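PDB 3QWX: cell death abnormality protein 2 from Caenorhabditis elegans, which serves as a Crk-family signalling adaptor with SH2 and SH3 domains, required for the engulfment of cell corpses and for the migration of gonadal distal tip cells. Local coordinates for residues D7-W11 against D91-L95; L51-E55 against L104-L109; V122-K126 against F137-R142. All coordinates share one frame; numbering follows the deposited sequence.

Contact 1: residues D7-W11 against D91-L95; sequences DPFEW and DIPAL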
loop_
_atom_site.group_PDB
_atom_site.type_symbol
_atom_site.label_atom_id
_atom_site.label_comp_id
_atom_site.label_asym_id
_atom_site.label_seq_id
_atom_site.Cartn_x
_atom_site.Cartn_y
_atom_site.Cartn_z
ATOM N N ASP A 7 -7.910 -8.614 -0.317
ATOM C CA ASP A 7 -8.278 -8.864 -1.702
ATOM C C ASP A 7 -7.093 -8.480 -2.586
ATOM O O ASP A 7 -6.744 -7.297 -2.679
ATOM C CB ASP A 7 -9.529 -8.054 -2.060
ATOM C CG ASP A 7 -9.981 -8.268 -3.501
ATOM O OD1 ASP A 7 -9.285 -8.984 -4.255
ATOM O OD2 ASP A 7 -11.038 -7.707 -3.875
ATOM N N PRO A 8 -6.452 -9.487 -3.209
ATOM C CA PRO A 8 -5.255 -9.291 -4.039
ATOM C C PRO A 8 -5.510 -8.324 -5.182
ATOM O O PRO A 8 -4.603 -7.604 -5.576
ATOM C CB PRO A 8 -4.986 -10.701 -4.606
ATOM C CG PRO A 8 -5.615 -11.614 -3.654
ATOM C CD PRO A 8 -6.847 -10.908 -3.158
ATOM N N PHE A 9 -6.731 -8.306 -5.714
ATOM C CA PHE A 9 -7.044 -7.394 -6.813
ATOM C C PHE A 9 -7.048 -5.922 -6.380
ATOM O O PHE A 9 -6.863 -5.016 -7.196
ATOM C CB PHE A 9 -8.348 -7.798 -7.510
ATOM C CG PHE A 9 -8.244 -9.119 -8.222
ATOM C CD1 PHE A 9 -7.568 -9.216 -9.429
ATOM C CD2 PHE A 9 -8.763 -10.271 -7.658
ATOM C CE1 PHE A 9 -7.443 -10.452 -10.074
ATOM C CE2 PHE A 9 -8.640 -11.506 -8.298
ATOM C CZ PHE A 9 -7.973 -11.586 -9.500
ATOM N N GLU A 10 -7.224 -5.694 -5.087
ATOM C CA GLU A 10 -7.270 -4.331 -4.553
ATOM C C GLU A 10 -5.947 -3.890 -3.921
ATOM O O GLU A 10 -5.926 -3.113 -2.957
ATOM C CB GLU A 10 -8.415 -4.208 -3.556
ATOM C CG GLU A 10 -9.779 -4.412 -4.203
ATOM C CD GLU A 10 -10.002 -3.485 -5.393
ATOM O OE1 GLU A 10 -9.631 -2.286 -5.301
ATOM O OE2 GLU A 10 -10.543 -3.955 -6.423
ATOM N N TRP A 11 -4.840 -4.355 -4.492
ATOM C CA TRP A 11 -3.519 -4.107 -3.917
ATOM C C TRP A 11 -3.086 -2.637 -3.926
ATOM O O TRP A 11 -2.218 -2.236 -3.145
ATOM C CB TRP A 11 -2.462 -4.972 -4.603
ATOM C CG TRP A 11 -2.222 -4.645 -6.046
ATOM C CD1 TRP A 11 -2.770 -5.269 -7.129
ATOM C CD2 TRP A 11 -1.357 -3.625 -6.566
ATOM N NE1 TRP A 11 -2.298 -4.707 -8.290
ATOM C CE2 TRP A 11 -1.437 -3.689 -7.972
ATOM C CE3 TRP A 11 -0.528 -2.659 -5.980
ATOM C CZ2 TRP A 11 -0.717 -2.818 -8.804
ATOM C CZ3 TRP A 11 0.187 -1.799 -6.809
ATOM C CH2 TRP A 11 0.088 -1.885 -8.201
ATOM N N ASP A 91 0.220 -11.853 -13.056
ATOM C CA ASP A 91 -0.000 -10.484 -12.599
ATOM C C ASP A 91 0.298 -10.357 -11.096
ATOM O O ASP A 91 0.628 -11.343 -10.428
ATOM C CB ASP A 91 -1.432 -10.012 -12.944
ATOM C CG ASP A 91 -2.539 -10.978 -12.437
ATOM O OD1 ASP A 91 -2.375 -11.644 -11.389
ATOM O OD2 ASP A 91 -3.604 -11.054 -13.086
ATOM N N ILE A 92 0.201 -9.137 -10.579
ATOM C CA ILE A 92 0.445 -8.881 -9.167
ATOM C C ILE A 92 -0.624 -9.517 -8.252
ATOM O O ILE A 92 -0.304 -10.007 -7.174
ATOM C CB ILE A 92 0.620 -7.350 -8.886
ATOM C CG1 ILE A 92 1.924 -6.837 -9.518
ATOM C CG2 ILE A 92 0.605 -7.065 -7.390
ATOM C CD1 ILE A 92 2.057 -5.308 -9.564
ATOM N N PRO A 93 -1.903 -9.509 -8.667
ATOM C CA PRO A 93 -2.839 -10.186 -7.759
ATOM C C PRO A 93 -2.557 -11.685 -7.639
ATOM O O PRO A 93 -2.678 -12.255 -6.544
ATOM C CB PRO A 93 -4.205 -9.905 -8.399
ATOM C CG PRO A 93 -3.985 -8.561 -9.129
ATOM C CD PRO A 93 -2.602 -8.734 -9.710
ATOM N N ALA A 94 -2.172 -12.310 -8.748
ATOM C CA ALA A 94 -1.834 -13.723 -8.741
ATOM C C ALA A 94 -0.649 -13.976 -7.809
ATOM O O ALA A 94 -0.650 -14.936 -7.041
ATOM C CB ALA A 94 -1.528 -14.211 -10.152
ATOM N N LEU A 95 0.350 -13.094 -7.867
ATOM C CA LEU A 95 1.521 -13.182 -6.999
ATOM C C LEU A 95 1.115 -13.076 -5.538
ATOM O O LEU A 95 1.550 -13.868 -4.715
ATOM C CB LEU A 95 2.533 -12.077 -7.345
ATOM C CG LEU A 95 3.841 -11.930 -6.545
ATOM C CD1 LEU A 95 4.901 -11.194 -7.352
ATOM C CD2 LEU A 95 3.615 -11.249 -5.194
#
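Pro8, Phe9 and Trp11 pack against Ile92 and Pro93 in an apolar surface contact, where the short 3-10 turn near the start of the chain lies against the first turn of helix 92-98. No hydrogen bond crosses between the segments. Pro93 sits in the middle: its CB lies over one face of the Phe9 ring, 4.0 Å from the ring centroid in a CH-pi contact, and its CG lies at the edge of the Trp11 indole, 4.0 Å from Trp11 CD1. Pro8 CB rests 3.4 Å from the carbonyl oxygen, Pro93 O. Ile92 completes the seam, its CG2 methyl standing 3.8 Å from the centroid of the five-membered ring of Trp11 and only 6° off the ring normal. CG2 thus covers the five-membered ring, while CD1, at the end of the longer branch, reaches CZ2 of the six-membered ring at 3.8 Å. Helix 92-98 is the second helix of the SH2 domain, and strand 15-16 begins a few residues after Trp11. Both segments begin with an aspartate that ties up the backbone. Asp91 is the N-cap, with OD1 accepting from Ala94 N at 2.7 Å nearly in line with its C-O bond; proline suits the first helical turn, where its missing N-H costs no helical bond. Asp7 forms an Asx turn, OD1 taking Phe9 N at 3.0 Å from above the carboxylate plane. Deeper in, Trp11 meets the ring of Tyr49 edge-to-face, and it shares Met40 of strand 37-42 with Ile92.

Contact 2: residues L51-E55 against L104-L109; sequences LTVRE and LTEASL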
loop_
_atom_site.group_PDB
_atom_site.type_symbol
_atom_site.label_atom_id
_atom_site.label_comp_id
_atom_site.label_asym_id
_atom_site.label_seq_id
_atom_site.Cartn_x
_atom_site.Cartn_y
_atom_site.Cartn_z
ATOM N N LEU A 51 7.722 -5.465 -2.168
ATOM C CA LEU A 51 6.830 -6.010 -1.170
ATOM C C LEU A 51 7.632 -6.096 0.122
ATOM O O LEU A 51 8.670 -6.755 0.158
ATOM C CB LEU A 51 6.376 -7.411 -1.604
ATOM C CG LEU A 51 5.497 -8.235 -0.669
ATOM C CD1 LEU A 51 4.115 -7.606 -0.481
ATOM C CD2 LEU A 51 5.370 -9.647 -1.210
ATOM N N THR A 52 7.150 -5.440 1.172
ATOM C CA THR A 52 7.792 -5.467 2.496
ATOM C C THR A 52 6.886 -6.180 3.514
ATOM O O THR A 52 5.705 -5.849 3.634
ATOM C CB THR A 52 8.143 -4.021 3.002
ATOM O OG1 THR A 52 8.949 -3.352 2.026
ATOM C CG2 THR A 52 8.913 -4.069 4.323
ATOM N N VAL A 53 7.450 -7.157 4.230
ATOM C CA VAL A 53 6.687 -8.071 5.083
ATOM C C VAL A 53 7.353 -8.294 6.452
ATOM O O VAL A 53 8.562 -8.476 6.542
ATOM C CB VAL A 53 6.509 -9.469 4.411
ATOM C CG1 VAL A 53 5.382 -10.255 5.070
ATOM C CG2 VAL A 53 6.240 -9.333 2.930
ATOM N N ARG A 54 6.552 -8.281 7.512
ATOM C CA ARG A 54 7.010 -8.709 8.836
ATOM C C ARG A 54 6.883 -10.231 8.873
ATOM O O ARG A 54 5.771 -10.766 8.816
ATOM C CB ARG A 54 6.126 -8.087 9.918
ATOM C CG ARG A 54 6.410 -8.552 11.343
ATOM C CD ARG A 54 7.806 -8.189 11.820
ATOM N NE ARG A 54 7.926 -8.394 13.265
ATOM C CZ ARG A 54 7.612 -7.471 14.178
ATOM N NH1 ARG A 54 7.176 -6.279 13.789
ATOM N NH2 ARG A 54 7.745 -7.730 15.478
ATOM N N GLU A 55 8.016 -10.921 8.933
ATOM C CA GLU A 55 8.026 -12.380 8.785
ATOM C C GLU A 55 8.501 -13.100 10.040
ATOM O O GLU A 55 8.365 -14.318 10.160
ATOM C CB GLU A 55 8.871 -12.792 7.572
ATOM C CG GLU A 55 8.247 -12.343 6.249
ATOM C CD GLU A 55 8.851 -13.012 5.044
ATOM O OE1 GLU A 55 8.847 -14.264 4.972
ATOM O OE2 GLU A 55 9.323 -12.284 4.157
ATOM N N LEU A 104 7.068 -16.650 1.791
ATOM C CA LEU A 104 8.100 -15.959 1.046
ATOM C C LEU A 104 9.437 -16.470 1.555
ATOM O O LEU A 104 10.140 -17.197 0.863
ATOM C CB LEU A 104 7.960 -14.445 1.223
ATOM C CG LEU A 104 6.692 -13.934 0.537
ATOM C CD1 LEU A 104 6.034 -12.768 1.282
ATOM C CD2 LEU A 104 7.020 -13.569 -0.902
ATOM N N THR A 105 9.767 -16.108 2.786
ATOM C CA THR A 105 11.010 -16.554 3.406
ATOM C C THR A 105 10.673 -17.334 4.663
ATOM O O THR A 105 10.939 -18.539 4.756
ATOM C CB THR A 105 11.944 -15.353 3.730
ATOM O OG1 THR A 105 12.518 -14.870 2.510
ATOM C CG2 THR A 105 13.065 -15.778 4.667
ATOM N N GLU A 106 10.051 -16.655 5.619
ATOM C CA GLU A 106 9.621 -17.300 6.849
ATOM C C GLU A 106 8.111 -17.260 7.057
ATOM O O GLU A 106 7.584 -18.034 7.847
ATOM C CB GLU A 106 10.327 -16.691 8.064
ATOM C CG GLU A 106 11.836 -16.929 8.108
ATOM C CD GLU A 106 12.194 -18.398 8.262
ATOM O OE1 GLU A 106 11.391 -19.150 8.846
ATOM O OE2 GLU A 106 13.282 -18.803 7.800
ATOM N N ALA A 107 7.410 -16.361 6.360
ATOM C CA ALA A 107 5.964 -16.221 6.572
ATOM C C ALA A 107 5.156 -15.940 5.301
ATOM O O ALA A 107 5.697 -15.546 4.274
ATOM C CB ALA A 107 5.678 -15.153 7.631
ATOM N N SER A 108 3.849 -16.150 5.393
ATOM C CA SER A 108 2.925 -15.807 4.322
ATOM C C SER A 108 2.330 -14.411 4.529
ATOM O O SER A 108 2.427 -13.842 5.609
ATOM C CB SER A 108 1.798 -16.823 4.267
ATOM O OG SER A 108 2.246 -18.018 3.667
ATOM N N LEU A 109 1.703 -13.879 3.487
ATOM C CA LEU A 109 0.961 -12.624 3.554
ATOM C C LEU A 109 -0.388 -12.833 4.243
ATOM O O LEU A 109 -1.195 -13.620 3.771
ATOM C CB LEU A 109 0.724 -12.103 2.133
ATOM C CG LEU A 109 1.973 -11.907 1.270
ATOM C CD1 LEU A 109 1.575 -11.305 -0.071
ATOM C CD2 LEU A 109 2.990 -11.014 2.000
#
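Glu55 reaches the 104-109 loop because its CG lies beside the backbone N (chi1 -67°) and the chain then runs extended (chi2 -166°), carrying the carboxylate among three successive backbone N-H groups. OE1 alone accepts all three: Thr105 N at 3.0 Å on the syn lone pair, Ala107 N at 2.9 Å on the anti lone pair, and Glu106 N at 2.8 Å, also on the anti side but tilted 31° from the carboxylate plane. The CB of Ala107 packs 4.0 Å from the CB of Glu55, a small methyl that lets the loop fold closely over the glutamate stem. Earlier on strand 49-54, in the SH2 sheet, Val53 CG2 lies 3.8 Å from both Leu104 CD1 and Leu109 CD2, and the CD2 of Leu51 meets that same Leu104 methyl at 4.0 Å. Leu51 and Val53 thus pack with Leu104 and Leu109 of the loop, with Phe38 touching Leu51, Val53 and Leu109. Tyr65 OH hydrogen-bonds both Glu55 OE2 and Thr105 OG1, so each carboxylate oxygen of this buried residue is engaged. Three amide dipoles converging on one oxygen would probably stabilise a negative charge on Glu55, and the same bonds probably help fix the irregular loop.

Contact 3: residues V122-K126 against F137-R142; sequences VGTFK and FEQGER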
loop_
_atom_site.group_PDB
_atom_site.type_symbol
_atom_site.label_atom_id
_atom_site.label_comp_id
_atom_site.label_asym_id
_atom_site.label_seq_id
_atom_site.Cartn_x
_atom_site.Cartn_y
_atom_site.Cartn_z
ATOM N N VAL A 122 -15.281 14.863 8.046
ATOM C CA VAL A 122 -16.164 14.806 6.891
ATOM C C VAL A 122 -15.844 15.957 5.947
ATOM O O VAL A 122 -15.467 17.051 6.390
ATOM C CB VAL A 122 -17.676 14.829 7.277
ATOM C CG1 VAL A 122 -17.993 13.685 8.234
ATOM C CG2 VAL A 122 -18.054 16.162 7.890
ATOM N N GLY A 123 -15.994 15.698 4.650
ATOM C CA GLY A 123 -15.756 16.703 3.631
ATOM C C GLY A 123 -16.743 17.845 3.796
ATOM O O GLY A 123 -17.946 17.619 3.900
ATOM N N THR A 124 -16.239 19.071 3.847
ATOM C CA THR A 124 -17.116 20.235 3.994
ATOM C C THR A 124 -17.417 20.833 2.613
ATOM O O THR A 124 -18.394 21.561 2.429
ATOM C CB THR A 124 -16.511 21.308 4.914
ATOM O OG1 THR A 124 -15.238 21.709 4.402
ATOM C CG2 THR A 124 -16.338 20.771 6.325
ATOM N N PHE A 125 -16.560 20.518 1.649
ATOM C CA PHE A 125 -16.771 20.902 0.262
ATOM C C PHE A 125 -16.331 19.728 -0.607
ATOM O O PHE A 125 -15.602 18.847 -0.148
ATOM C CB PHE A 125 -15.954 22.154 -0.095
ATOM C CG PHE A 125 -16.232 23.349 0.790
ATOM C CD1 PHE A 125 -15.445 23.603 1.901
ATOM C CD2 PHE A 125 -17.277 24.219 0.498
ATOM C CE1 PHE A 125 -15.699 24.692 2.718
ATOM C CE2 PHE A 125 -17.540 25.307 1.309
ATOM C CZ PHE A 125 -16.749 25.545 2.424
ATOM N N LYS A 126 -16.775 19.701 -1.857
ATOM C CA LYS A 126 -16.307 18.681 -2.783
ATOM C C LYS A 126 -14.860 18.972 -3.200
ATOM O O LYS A 126 -14.466 20.126 -3.369
ATOM C CB LYS A 126 -17.225 18.580 -4.012
ATOM C CG LYS A 126 -16.668 19.250 -5.254
ATOM C CD LYS A 126 -17.530 18.991 -6.485
ATOM C CE LYS A 126 -17.348 20.118 -7.501
ATOM N NZ LYS A 126 -18.227 19.974 -8.704
ATOM N N PHE A 137 -12.762 13.685 -3.048
ATOM C CA PHE A 137 -13.873 13.259 -2.214
ATOM C C PHE A 137 -15.096 14.137 -2.418
ATOM O O PHE A 137 -15.021 15.219 -3.024
ATOM C CB PHE A 137 -13.482 13.202 -0.727
ATOM C CG PHE A 137 -12.961 14.499 -0.175
ATOM C CD1 PHE A 137 -11.604 14.778 -0.193
ATOM C CD2 PHE A 137 -13.822 15.422 0.393
ATOM C CE1 PHE A 137 -11.116 15.963 0.319
ATOM C CE2 PHE A 137 -13.345 16.623 0.906
ATOM C CZ PHE A 137 -11.996 16.893 0.874
ATOM N N GLU A 138 -16.219 13.661 -1.896
ATOM C CA GLU A 138 -17.498 14.349 -2.037
ATOM C C GLU A 138 -17.784 15.183 -0.786
ATOM O O GLU A 138 -17.241 14.913 0.281
ATOM C CB GLU A 138 -18.620 13.328 -2.272
ATOM C CG GLU A 138 -18.528 12.572 -3.614
ATOM C CD GLU A 138 -19.561 11.466 -3.727
ATOM O OE1 GLU A 138 -20.722 11.711 -3.352
ATOM O OE2 GLU A 138 -19.217 10.346 -4.168
ATOM N N GLN A 139 -18.620 16.206 -0.914
ATOM C CA GLN A 139 -19.015 16.962 0.259
ATOM C C GLN A 139 -19.803 16.010 1.139
ATOM O O GLN A 139 -20.641 15.263 0.644
ATOM C CB GLN A 139 -19.895 18.150 -0.109
ATOM C CG GLN A 139 -20.373 18.940 1.102
ATOM C CD GLN A 139 -21.158 20.166 0.699
ATOM O OE1 GLN A 139 -22.204 20.058 0.060
ATOM N NE2 GLN A 139 -20.647 21.347 1.054
ATOM N N GLY A 140 -19.518 16.032 2.437
ATOM C CA GLY A 140 -20.192 15.151 3.375
ATOM C C GLY A 140 -19.544 13.783 3.505
ATOM O O GLY A 140 -19.978 12.972 4.317
ATOM N N GLU A 141 -18.502 13.518 2.718
ATOM C CA GLU A 141 -17.873 12.197 2.740
ATOM C C GLU A 141 -16.989 11.984 3.965
ATOM O O GLU A 141 -16.197 12.855 4.328
ATOM C CB GLU A 141 -17.080 11.928 1.455
ATOM C CG GLU A 141 -16.487 10.512 1.394
ATOM C CD GLU A 141 -15.828 10.197 0.063
ATOM O OE1 GLU A 141 -16.046 10.944 -0.918
ATOM O OE2 GLU A 141 -15.075 9.203 -0.003
ATOM N N ARG A 142 -17.119 10.812 4.583
ATOM C CA ARG A 142 -16.360 10.473 5.787
ATOM C C ARG A 142 -14.947 10.014 5.434
ATOM O O ARG A 142 -14.765 9.144 4.599
ATOM C CB ARG A 142 -17.090 9.375 6.570
ATOM C CG ARG A 142 -16.396 8.933 7.857
ATOM C CD ARG A 142 -17.051 7.663 8.428
ATOM N NE ARG A 142 -16.485 7.240 9.715
ATOM C CZ ARG A 142 -15.337 6.578 9.866
ATOM N NH1 ARG A 142 -14.588 6.274 8.813
ATOM N NH2 ARG A 142 -14.929 6.222 11.084
#
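Val122 and Arg142 form an antiparallel, non-hydrogen-bonded pair where strands 119-123 and 142-147 come together, with their CA atoms 4.5 Å apart. Beyond it the backbones are tied by Gly123 N to Glu141 O at 2.9 Å and by Gly140 N to Gly123 O at 2.7 Å, while Val122 CA also makes a C-H...O approach of 3.2 Å to Glu141 O. Residues Glu138 to Glu141 make a type II beta turn. Gly140 takes its third position with phi at +86°, a conformation in which a side chain would jam against the preceding carbonyl. The extended side chain of Glu141 brings OE1 to Glu138 N, at 2.9 Å, where it accepts a hydrogen bond.

Gly123 is needed for a different reason: a CB there would collide with Glu138 O and with the ring of Phe137. In its absence, Phe137 CE2 comes within 3.6 Å of Gly123 CA and 3.3 Å of Phe125 O. Having CG between the backbone N and the carbonyl carbon (chi1 57°) brings the Phe137 ring against segment 122-126. Gln139 bridges on the outside, its long extended side chain bringing NE2 to 2.6 Å from Thr124 O in a nearly straight bond (176°); the oxygen lies in the amide plane of Gln139, although the donor stands above the carbonyl plane of Thr124.

The pair of segments brackets the long RT loop of the SH3 fold, and the turn at 138-141 is the diverging turn that leads into strand 142-147. Across the sheet, strand 171-173 flanks strand 119-123: Val122 bonds through its backbone to Gln172, and Phe137 packs on Val171 and Tyr170. Arg142 extends along the sheet to a salt bridge with Glu144.

This chain holds the SH2 domain and the first SH3 domain of a longer protein. Contacts 1 and 2 belong to the SH2 half, with centres about 15 Å and nearest atoms about 5 Å apart. Their segments alternate along the sequence, 7-11, 51-55, 91-95 and 104-109, so both ends of the SH2 region are brought onto its central sheet; Met40 of strand 37-42 packs on Trp11 and Ile92 in one and on Leu51 in the other. Contact 3 follows in series, within the first SH3 domain and its separate antiparallel sheet. Its centre is about 30 Å from contact 1's and about 37 Å from contact 2's, as befits an adaptor of modules each held by contacts within the module.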